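Local atomic coordinates of putative laminarinase (Phanerochaete chrysosporium, PDB entry 2WLQ), a protein that probably hydrolyses beta-glucans such as laminarin as a family 16 glycoside hydrolase, here with its nucleophile disabled and holding a bound glucan. Residues Val116-Gly121 with Tyr187-Thr192; Asn128-His133 with Thr226-Phe231. The protein carries 1 engineered substitution. All coordinates share one frame; numbering follows the deposited sequence. Where two conformers were deposited one is given.

In the fold
Both contacts are buried and join the two facing sheets of the sandwich. Strands 115-120 and 129-133 are antiparallel neighbours in one sheet; 185-191 and 229-232 lie in the other, separated by strand 195-202. Contact 1, nearer the chain centre, sets two isoleucines and a valine against a tyrosine and a methionine. Contact 2, about 7 Å away between centres, relies on a leucine CH-pi contact on a phenylalanine and a methionine over threonine and alanine. On the sugar side, Glu120 of contact 1 accepts hydrogen bonds from glucose hydroxyls, whereas His133 of contact 2 donates one. Asn128, just before strand 129-133, hydrogen-bonds to backbone atoms of Ile118 and Glu120, adding to the pairing of these strands.

Contact 1. Residues Val116-Gly121 with Tyr187-Thr192; sequences VDIIEG and YAMERT. With BGC (beta-D-glucopyranose), chain C; BGC (beta-D-glucopyranose), chain B.
Ile118 and Ile119 pack on Tyr187 and Met189 in a buried, apolar contact between the two sheets of the sandwich, joining strand 115-120 to strand 185-191. Ile119 carries the ring contact: its CG1 lies over one face of Tyr187, off centre toward the rim and 3.8 Å from the ring centroid. With chi2 extended at 176°, its CD1 runs on to Tyr187 CD1, 3.5 Å away. Ile118 meets the same tyrosine with its CG2 methyl, 3.8 Å from Tyr187 CB, while its CD1 reaches Met189 CB at 3.9 Å and the two side chains cross at about a right angle. Met189 CG also comes near CG2 of Val116, a looser touch that extends the apolar seam. The phenol end of Tyr187 is held by a hydrogen bond from its hydroxyl to the carbonyl of Ser174, and its ring meets Phe200. Were Tyr187 a leucine, the Ser174 carbonyl would probably lose the hydroxyl that bonds to it and Ile119 the flat surface it covers. Beyond the core, Glu120 turns to the bound glucan. OE1 accepts a hydrogen bond from O4 of the chain B glucose at 2.7 Å. Three donors converge on OE2: O3 of that glucose at 2.6 Å, O6 of the chain C glucose at 2.8 Å, and the indole NE1 of Trp99. A classic beta bulge, with Ile118 and Ile119 both facing Ala102, lets both isoleucines reach the apolar side, Ile118 directly and Ile119 through the end of its chain, while Asp117 and Glu120 line the sugar side. Asp-X-X-Glu fits the latter part of the bulged family 16 signature Glu-X-Asp-X-X-Glu, whose last glutamate generally serves as acid/base.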
ATOM      1  N   VAL A 116      -7.849  -3.376  -3.349  1.00  7.05           N
ATOM      2  CA  VAL A 116      -7.987  -2.552  -2.147  1.00  7.40           C
ATOM      3  C   VAL A 116      -6.609  -2.030  -1.777  1.00  6.95           C
ATOM      4  O   VAL A 116      -5.669  -2.824  -1.568  1.00  6.62           O
ATOM      5  CB  VAL A 116      -8.607  -3.332  -0.964  1.00  8.42           C
ATOM      6  CG1 VAL A 116      -7.992  -4.646  -0.792  1.00 11.23           C
ATOM      7  CG2 VAL A 116      -8.522  -2.536   0.310  1.00  9.22           C
ATOM      8  N   ASP A 117      -6.487  -0.704  -1.754  0.50  7.05           N
ATOM      9  CA  ASP A 117      -5.261  -0.008  -1.351  0.50  7.19           C
ATOM     10  C   ASP A 117      -5.353   0.291   0.151  0.50  6.73           C
ATOM     11  O   ASP A 117      -6.291   0.955   0.594  0.50  6.63           O
ATOM     12  CB  ASP A 117      -5.113   1.297  -2.145  0.50  7.96           C
ATOM     13  CG  ASP A 117      -4.735   1.061  -3.603  0.50 10.98           C
ATOM     14  OD1 ASP A 117      -3.552   0.719  -3.871  0.50 13.37           O
ATOM     15  OD2 ASP A 117      -5.598   1.261  -4.483  0.50 10.98           O
ATOM     16  N   ILE A 118      -4.410  -0.233   0.927  1.00  5.39           N
ATOM     17  CA  ILE A 118      -4.379  -0.060   2.375  1.00  5.66           C
ATOM     18  C   ILE A 118      -3.470   1.142   2.722  1.00  5.11           C
ATOM     19  O   ILE A 118      -3.844   2.012   3.508  1.00  4.77           O
ATOM     20  CB  ILE A 118      -3.871  -1.335   3.046  1.00  6.78           C
ATOM     21  CG1 ILE A 118      -4.831  -2.481   2.664  1.00  7.00           C
ATOM     22  CG2 ILE A 118      -3.750  -1.149   4.564  1.00  7.38           C
ATOM     23  CD1 ILE A 118      -4.245  -3.834   2.858  1.00  8.73           C
ATOM     24  N   ILE A 119      -2.271   1.164   2.126  1.00  4.46           N
ATOM     25  CA  ILE A 119      -1.374   2.307   2.224  1.00  5.05           C
ATOM     26  C   ILE A 119      -1.111   2.776   0.795  1.00  5.17           C
ATOM     27  O   ILE A 119      -0.705   1.966  -0.053  1.00  5.44           O
ATOM     28  CB  ILE A 119      -0.026   1.913   2.880  1.00  4.63           C
ATOM     29  CG1 ILE A 119      -0.274   1.203   4.198  1.00  5.42           C
ATOM     30  CG2 ILE A 119       0.886   3.165   3.045  1.00  7.41           C
ATOM     31  CD1 ILE A 119       1.009   0.684   4.883  1.00  6.90           C
ATOM     32  N   GLU A 120      -1.299   4.072   0.519  1.00  4.02           N
ATOM     33  CA  GLU A 120      -0.986   4.575  -0.823  1.00  4.41           C
ATOM     34  C   GLU A 120      -0.914   6.082  -0.789  1.00  4.67           C
ATOM     35  O   GLU A 120      -1.708   6.735  -0.124  1.00  5.21           O
ATOM     36  CB  GLU A 120      -2.028   4.123  -1.851  1.00  5.10           C
ATOM     37  CG  GLU A 120      -1.512   4.284  -3.279  1.00  6.13           C
ATOM     38  CD  GLU A 120      -2.565   4.051  -4.349  1.00  7.98           C
ATOM     39  OE1 GLU A 120      -3.784   4.073  -4.037  1.00  8.10           O
ATOM     40  OE2 GLU A 120      -2.146   3.861  -5.515  1.00  7.57           O
ATOM     41  N   GLY A 121       0.023   6.615  -1.538  1.00  5.12           N
ATOM     42  CA  GLY A 121       0.061   8.055  -1.779  1.00  5.34           C
ATOM     43  C   GLY A 121       1.155   8.367  -2.768  1.00  4.91           C
ATOM     44  O   GLY A 121       1.795   7.458  -3.317  1.00  5.62           O
ATOM     45  N   TYR A 187      -1.214  -0.724  10.173  1.00  4.18           N
ATOM     46  CA  TYR A 187      -2.378  -0.678   9.311  1.00  4.59           C
ATOM     47  C   TYR A 187      -3.009  -2.054   9.366  1.00  4.14           C
ATOM     48  O   TYR A 187      -2.305  -3.064   9.265  1.00  5.79           O
ATOM     49  CB  TYR A 187      -1.981  -0.361   7.867  1.00  5.54           C
ATOM     50  CG  TYR A 187      -1.936   1.105   7.593  1.00  4.52           C
ATOM     51  CD1 TYR A 187      -0.771   1.807   7.661  1.00  6.11           C
ATOM     52  CD2 TYR A 187      -3.109   1.799   7.294  1.00  5.99           C
ATOM     53  CE1 TYR A 187      -0.773   3.186   7.422  1.00  4.51           C
ATOM     54  CE2 TYR A 187      -3.130   3.163   7.061  1.00  5.59           C
ATOM     55  CZ  TYR A 187      -1.944   3.858   7.123  1.00  6.08           C
ATOM     56  OH  TYR A 187      -1.979   5.218   6.895  1.00  5.90           O
ATOM     57  N   ALA A 188      -4.321  -2.107   9.543  1.00  4.90           N
ATOM     58  CA  ALA A 188      -5.040  -3.395   9.516  1.00  4.73           C
ATOM     59  C   ALA A 188      -6.211  -3.269   8.571  1.00  5.47           C
ATOM     60  O   ALA A 188      -6.898  -2.250   8.554  1.00  5.80           O
ATOM     61  CB  ALA A 188      -5.528  -3.755  10.921  1.00  4.74           C
ATOM     62  N   MET A 189      -6.479  -4.335   7.828  1.00  5.89           N
ATOM     63  CA  MET A 189      -7.612  -4.331   6.882  1.00  5.56           C
ATOM     64  C   MET A 189      -8.410  -5.606   7.132  1.00  6.30           C
ATOM     65  O   MET A 189      -7.807  -6.690   7.140  1.00  7.71           O
ATOM     66  CB  MET A 189      -7.086  -4.296   5.452  1.00  6.36           C
ATOM     67  CG  MET A 189      -8.108  -4.112   4.367  1.00  7.25           C
ATOM     68  SD  MET A 189      -8.982  -5.622   3.897  1.00 10.41           S
ATOM     69  CE  MET A 189      -7.659  -6.621   3.208  1.00 10.64           C
ATOM     70  N   GLU A 190      -9.718  -5.470   7.342  1.00  5.48           N
ATOM     71  CA  GLU A 190     -10.644  -6.607   7.435  1.00  6.18           C
ATOM     72  C   GLU A 190     -11.513  -6.622   6.213  1.00  6.45           C
ATOM     73  O   GLU A 190     -12.123  -5.607   5.853  1.00  6.70           O
ATOM     74  CB  GLU A 190     -11.540  -6.469   8.668  1.00  6.58           C
ATOM     75  CG  GLU A 190     -12.563  -7.659   8.836  1.00  7.96           C
ATOM     76  CD  GLU A 190     -13.473  -7.506  10.025  1.00  9.51           C
ATOM     77  OE1 GLU A 190     -13.551  -6.406  10.600  1.00 10.10           O
ATOM     78  OE2 GLU A 190     -14.173  -8.488  10.363  1.00  9.89           O
ATOM     79  N   ARG A 191     -11.534  -7.778   5.546  1.00  6.68           N
ATOM     80  CA  ARG A 191     -12.410  -7.955   4.383  1.00  7.80           C
ATOM     81  C   ARG A 191     -13.373  -9.094   4.642  1.00  8.09           C
ATOM     82  O   ARG A 191     -12.971 -10.187   5.011  1.00  8.25           O
ATOM     83  CB  ARG A 191     -11.583  -8.309   3.160  1.00  7.22           C
ATOM     84  CG  ARG A 191     -12.475  -8.653   1.993  1.00 10.36           C
ATOM     85  CD  ARG A 191     -11.679  -8.908   0.756  1.00 11.75           C
ATOM     86  NE  ARG A 191     -12.419  -9.879  -0.068  1.00 11.24           N
ATOM     87  CZ  ARG A 191     -11.885 -10.597  -1.057  1.00 12.78           C
ATOM     88  NH1 ARG A 191     -10.598 -10.461  -1.385  1.00 12.53           N
ATOM     89  NH2 ARG A 191     -12.648 -11.473  -1.694  1.00 12.51           N
ATOM     90  N   THR A 192     -14.651  -8.810   4.467  1.00  8.09           N
ATOM     91  CA  THR A 192     -15.665  -9.867   4.548  1.00  9.89           C
ATOM     92  C   THR A 192     -16.544  -9.742   3.328  1.00 10.86           C
ATOM     93  O   THR A 192     -16.325  -8.877   2.475  1.00 11.47           O
ATOM     94  CB  THR A 192     -16.509  -9.745   5.806  1.00 10.73           C
ATOM     95  OG1 THR A 192     -17.401  -8.628   5.660  1.00 11.16           O
ATOM     96  CG2 THR A 192     -15.650  -9.548   7.052  1.00 11.60           C
TER
HETATM   97  C2  BGC C   1      -4.150   0.391  -8.636  1.00 10.73           C
HETATM   98  C3  BGC C   1      -2.946  -0.390  -9.141  1.00 10.02           C
HETATM   99  C4  BGC C   1      -1.729   0.218  -8.456  1.00  9.66           C
HETATM  100  C5  BGC C   1      -1.885  -0.010  -6.956  1.00  9.19           C
HETATM  101  C6  BGC C   1      -0.706   0.455  -6.104  1.00  9.97           C
HETATM  102  C1  BGC C   1      -4.239   0.271  -7.122  1.00 12.05           C
HETATM  103  O1  BGC C   1      -5.188   1.179  -6.657  1.00 13.71           O
HETATM  104  O2  BGC C   1      -5.362  -0.143  -9.125  1.00 12.15           O
HETATM  105  O3  BGC C   1      -2.746  -0.233 -10.530  1.00 10.15           O
HETATM  106  O4  BGC C   1      -0.549  -0.420  -8.889  1.00  9.48           O
HETATM  107  O5  BGC C   1      -3.030   0.694  -6.535  1.00  8.55           O
HETATM  108  O6  BGC C   1      -0.429   1.850  -6.287  1.00  8.55           O
HETATM  109  C2  BGC B   7      -4.105   5.179  -9.172  1.00 14.27           C
HETATM  110  C3  BGC B   7      -4.638   4.360  -8.009  1.00 11.84           C
HETATM  111  C4  BGC B   7      -5.060   5.190  -6.816  1.00 11.47           C
HETATM  112  C5  BGC B   7      -6.022   6.268  -7.261  1.00 10.89           C
HETATM  113  C6  BGC B   7      -6.393   7.181  -6.110  1.00 13.85           C
HETATM  114  C1  BGC B   7      -5.100   6.282  -9.495  1.00 15.60           C
HETATM  115  O2  BGC B   7      -3.888   4.269 -10.238  1.00 15.81           O
HETATM  116  O3  BGC B   7      -3.674   3.417  -7.619  1.00 11.08           O
HETATM  117  O4  BGC B   7      -5.755   4.349  -5.885  1.00 10.31           O
HETATM  118  O5  BGC B   7      -5.409   7.006  -8.319  1.00 13.64           O
HETATM  119  O6  BGC B   7      -7.425   8.047  -6.555  1.00 16.44           O

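Contact 2. Residues Asn128-His133 with Thr226-Phe231; sequences NAMTLH and TPTAFF. With BGC (beta-D-glucopyranose), chain B; BGC (beta-D-glucopyranose), chain C.
Leu132 sits over one face of Phe231 in a CH-pi contact, its CG above the centre of the ring at 3.8 Å from the centroid. CG stands anti to the leucine's carbonyl carbon (chi1 -47°), which carries the branch over the ring; CD1 then settles 3.7 Å from Phe231 CG, and CD2 reaches the CD1-CE1 side of the ring. The far end of the phenyl group points at strand 129-133 edge on, with CZ 3.4 Å from the carbonyl oxygen of Met130, which lies in the plane of the ring. One residue thus supplies the face contact and another the edge contact. Met130 fills the neighbouring place: its CB meets Ala229 CB at 3.9 Å, and its chain, bent at chi2 and chi3, brings CE to Thr228 CG2, also at 3.9 Å. Around these pairs, Val167 of strand 165-168 touches both Ala229 and Phe231, and Val198 touches Met130. Thr228 OG1 accepts a hydrogen bond from the backbone N of Phe200, and Thr228 and Ala229 both face Val198 in a classic beta bulge, so two successive residues are turned toward the methionine. The axes of 129-133 and 229-231 come within 8.3 Å and run 15° from parallel, as layers rather than hydrogen-bonded neighbours. Strand 129-133 pairs instead with 115-120 and 165-168, and 229-232 pairs with 195-202. On the sugar side, His133 NE2 donates a nearly straight hydrogen bond (168°) to O4 of the chain B glucose at 2.9 Å, the acceptor lying at the ring edge. O2 of the chain C glucose lies over one face of the imidazole. Met130 and Leu132 face the core while Thr131 and His133 lie on the side of the glucan, consistent with the substrate cleft on one sheet of the family 16 beta-jelly-roll sandwich.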
ATOM      1  N   ASN A 128      -2.664   9.487   4.175  1.00  5.00           N
ATOM      2  CA  ASN A 128      -2.867   8.235   3.461  1.00  4.06           C
ATOM      3  C   ASN A 128      -4.224   8.173   2.788  1.00  4.84           C
ATOM      4  O   ASN A 128      -5.214   8.705   3.284  1.00  5.41           O
ATOM      5  CB  ASN A 128      -2.755   7.101   4.464  1.00  4.03           C
ATOM      6  CG  ASN A 128      -2.717   5.747   3.809  1.00  4.80           C
ATOM      7  OD1 ASN A 128      -1.881   5.527   2.945  1.00  4.71           O
ATOM      8  ND2 ASN A 128      -3.621   4.847   4.206  1.00  5.23           N
ATOM      9  N   ALA A 129      -4.263   7.430   1.695  1.00  4.95           N
ATOM     10  CA  ALA A 129      -5.504   7.158   0.970  1.00  5.95           C
ATOM     11  C   ALA A 129      -5.762   5.669   0.957  1.00  6.23           C
ATOM     12  O   ALA A 129      -4.833   4.888   0.700  1.00  5.35           O
ATOM     13  CB  ALA A 129      -5.386   7.665  -0.478  1.00  7.15           C
ATOM     14  N   MET A 130      -6.996   5.299   1.257  1.00  5.72           N
ATOM     15  CA  MET A 130      -7.428   3.905   1.227  1.00  5.25           C
ATOM     16  C   MET A 130      -8.531   3.861   0.194  1.00  5.34           C
ATOM     17  O   MET A 130      -9.488   4.612   0.316  1.00  5.94           O
ATOM     18  CB  MET A 130      -7.947   3.508   2.617  1.00  5.41           C
ATOM     19  CG  MET A 130      -6.801   3.480   3.635  1.00  6.56           C
ATOM     20  SD  MET A 130      -7.142   4.199   5.274  1.00  6.74           S
ATOM     21  CE  MET A 130      -7.449   5.911   4.800  1.00  8.69           C
ATOM     22  N   THR A 131      -8.387   3.000  -0.809  1.00  5.32           N
ATOM     23  CA  THR A 131      -9.200   3.090  -2.027  1.00  5.50           C
ATOM     24  C   THR A 131      -9.540   1.725  -2.568  1.00  5.85           C
ATOM     25  O   THR A 131      -8.694   0.835  -2.578  1.00  6.61           O
ATOM     26  CB  THR A 131      -8.425   3.846  -3.099  1.00  5.13           C
ATOM     27  OG1 THR A 131      -7.906   5.052  -2.521  1.00  6.33           O
ATOM     28  CG2 THR A 131      -9.332   4.198  -4.280  1.00  7.97           C
ATOM     29  N   LEU A 132     -10.767   1.573  -3.060  1.00  5.78           N
ATOM     30  CA  LEU A 132     -11.107   0.372  -3.838  1.00  6.17           C
ATOM     31  C   LEU A 132     -11.225   0.707  -5.308  1.00  6.25           C
ATOM     32  O   LEU A 132     -11.654   1.814  -5.680  1.00  6.17           O
ATOM     33  CB  LEU A 132     -12.450  -0.217  -3.417  1.00  5.95           C
ATOM     34  CG  LEU A 132     -12.750  -0.400  -1.947  1.00  6.16           C
ATOM     35  CD1 LEU A 132     -14.101  -1.117  -1.777  1.00  7.77           C
ATOM     36  CD2 LEU A 132     -11.641  -1.128  -1.247  1.00  6.22           C
ATOM     37  N   HIS A 133     -10.843  -0.261  -6.122  1.00  6.30           N
ATOM     38  CA  HIS A 133     -11.069  -0.206  -7.596  1.00  7.06           C
ATOM     39  C   HIS A 133     -11.794  -1.472  -7.990  1.00  7.78           C
ATOM     40  O   HIS A 133     -11.358  -2.575  -7.629  1.00  8.83           O
ATOM     41  CB  HIS A 133      -9.734  -0.127  -8.357  1.00  7.36           C
ATOM     42  CG  HIS A 133      -8.991   1.157  -8.132  1.00 10.63           C
ATOM     43  ND1 HIS A 133      -9.001   2.207  -9.032  1.00 16.07           N
ATOM     44  CD2 HIS A 133      -8.233   1.559  -7.093  1.00 10.83           C
ATOM     45  CE1 HIS A 133      -8.282   3.203  -8.541  1.00 13.02           C
ATOM     46  NE2 HIS A 133      -7.793   2.835  -7.370  1.00 12.31           N
ATOM     47  N   THR A 226     -13.767   2.531  15.795  1.00  6.20           N
ATOM     48  CA  THR A 226     -14.265   2.857  14.463  1.00  6.43           C
ATOM     49  C   THR A 226     -13.123   2.786  13.445  1.00  5.70           C
ATOM     50  O   THR A 226     -12.022   3.255  13.690  1.00  6.50           O
ATOM     51  CB  THR A 226     -14.834   4.274  14.533  1.00  5.92           C
ATOM     52  OG1 THR A 226     -15.918   4.260  15.480  1.00  8.08           O
ATOM     53  CG2 THR A 226     -15.324   4.787  13.202  1.00  6.42           C
ATOM     54  N   PRO A 227     -13.388   2.183  12.285  1.00  5.18           N
ATOM     55  CA  PRO A 227     -12.321   2.120  11.282  1.00  5.38           C
ATOM     56  C   PRO A 227     -12.003   3.482  10.703  1.00  5.89           C
ATOM     57  O   PRO A 227     -12.831   4.426  10.722  1.00  6.05           O
ATOM     58  CB  PRO A 227     -12.913   1.221  10.190  1.00  5.97           C
ATOM     59  CG  PRO A 227     -14.407   1.395  10.340  1.00  7.83           C
ATOM     60  CD  PRO A 227     -14.636   1.532  11.832  1.00  6.22           C
ATOM     61  N   THR A 228     -10.788   3.594  10.152  1.00  4.75           N
ATOM     62  CA  THR A 228     -10.377   4.801   9.465  1.00  5.20           C
ATOM     63  C   THR A 228     -11.107   4.920   8.136  1.00  5.51           C
ATOM     64  O   THR A 228     -11.561   6.013   7.750  1.00  5.90           O
ATOM     65  CB  THR A 228      -8.868   4.772   9.281  1.00  5.31           C
ATOM     66  OG1 THR A 228      -8.236   4.630  10.566  1.00  7.80           O
ATOM     67  CG2 THR A 228      -8.383   6.068   8.632  1.00  7.27           C
ATOM     68  N   ALA A 229     -11.190   3.791   7.413  1.00  5.33           N
ATOM     69  CA  ALA A 229     -11.945   3.762   6.159  1.00  5.00           C
ATOM     70  C   ALA A 229     -12.944   2.611   6.233  1.00  4.43           C
ATOM     71  O   ALA A 229     -12.623   1.516   6.737  1.00  4.77           O
ATOM     72  CB  ALA A 229     -11.025   3.576   4.955  1.00  5.00           C
ATOM     73  N   PHE A 230     -14.161   2.868   5.765  1.00  4.84           N
ATOM     74  CA  PHE A 230     -15.219   1.852   5.766  1.00  5.03           C
ATOM     75  C   PHE A 230     -15.841   1.822   4.405  1.00  5.16           C
ATOM     76  O   PHE A 230     -16.238   2.878   3.868  1.00  5.67           O
ATOM     77  CB  PHE A 230     -16.251   2.259   6.798  1.00  5.49           C
ATOM     78  CG  PHE A 230     -17.450   1.321   6.961  1.00  6.66           C
ATOM     79  CD1 PHE A 230     -18.669   1.865   7.374  1.00  8.24           C
ATOM     80  CD2 PHE A 230     -17.358  -0.069   6.781  1.00  6.74           C
ATOM     81  CE1 PHE A 230     -19.790   1.046   7.602  1.00 10.04           C
ATOM     82  CE2 PHE A 230     -18.488  -0.887   7.005  1.00  7.54           C
ATOM     83  CZ  PHE A 230     -19.690  -0.316   7.412  1.00  7.62           C
ATOM     84  N   PHE A 231     -15.907   0.612   3.829  1.00  5.02           N
ATOM     85  CA  PHE A 231     -16.538   0.389   2.518  1.00  5.24           C
ATOM     86  C   PHE A 231     -17.657  -0.632   2.720  1.00  5.48           C
ATOM     87  O   PHE A 231     -17.411  -1.828   2.653  1.00  5.83           O
ATOM     88  CB  PHE A 231     -15.499  -0.113   1.505  1.00  5.97           C
ATOM     89  CG  PHE A 231     -14.362   0.859   1.306  1.00  4.93           C
ATOM     90  CD1 PHE A 231     -13.147   0.688   1.986  1.00  7.19           C
ATOM     91  CD2 PHE A 231     -14.520   1.943   0.475  1.00  5.86           C
ATOM     92  CE1 PHE A 231     -12.108   1.621   1.811  1.00  6.65           C
ATOM     93  CE2 PHE A 231     -13.486   2.868   0.302  1.00  8.35           C
ATOM     94  CZ  PHE A 231     -12.275   2.682   0.955  1.00  6.93           C
TER
HETATM   95  C2  BGC B   7      -4.105   5.179  -9.172  1.00 14.27           C
HETATM   96  C3  BGC B   7      -4.638   4.360  -8.009  1.00 11.84           C
HETATM   97  C4  BGC B   7      -5.060   5.190  -6.816  1.00 11.47           C
HETATM   98  C5  BGC B   7      -6.022   6.268  -7.261  1.00 10.89           C
HETATM   99  C6  BGC B   7      -6.393   7.181  -6.110  1.00 13.85           C
HETATM  100  C1  BGC B   7      -5.100   6.282  -9.495  1.00 15.60           C
HETATM  101  O2  BGC B   7      -3.888   4.269 -10.238  1.00 15.81           O
HETATM  102  O3  BGC B   7      -3.674   3.417  -7.619  1.00 11.08           O
HETATM  103  O4  BGC B   7      -5.755   4.349  -5.885  1.00 10.31           O
HETATM  104  O5  BGC B   7      -5.409   7.006  -8.319  1.00 13.64           O
HETATM  105  O6  BGC B   7      -7.425   8.047  -6.555  1.00 16.44           O
HETATM  106  C2  BGC C   1      -4.150   0.391  -8.636  1.00 10.73           C
HETATM  107  C3  BGC C   1      -2.946  -0.390  -9.141  1.00 10.02           C
HETATM  108  C4  BGC C   1      -1.729   0.218  -8.456  1.00  9.66           C
HETATM  109  C5  BGC C   1      -1.885  -0.010  -6.956  1.00  9.19           C
HETATM  110  C6  BGC C   1      -0.706   0.455  -6.104  1.00  9.97           C
HETATM  111  C1  BGC C   1      -4.239   0.271  -7.122  1.00 12.05           C
HETATM  112  O1  BGC C   1      -5.188   1.179  -6.657  1.00 13.71           O
HETATM  113  O2  BGC C   1      -5.362  -0.143  -9.125  1.00 12.15           O
HETATM  114  O3  BGC C   1      -2.746  -0.233 -10.530  1.00 10.15           O
HETATM  115  O4  BGC C   1      -0.549  -0.420  -8.889  1.00  9.48           O
HETATM  116  O5  BGC C   1      -3.030   0.694  -6.535  1.00  8.55           O
HETATM  117  O6  BGC C   1      -0.429   1.850  -6.287  1.00  8.55           O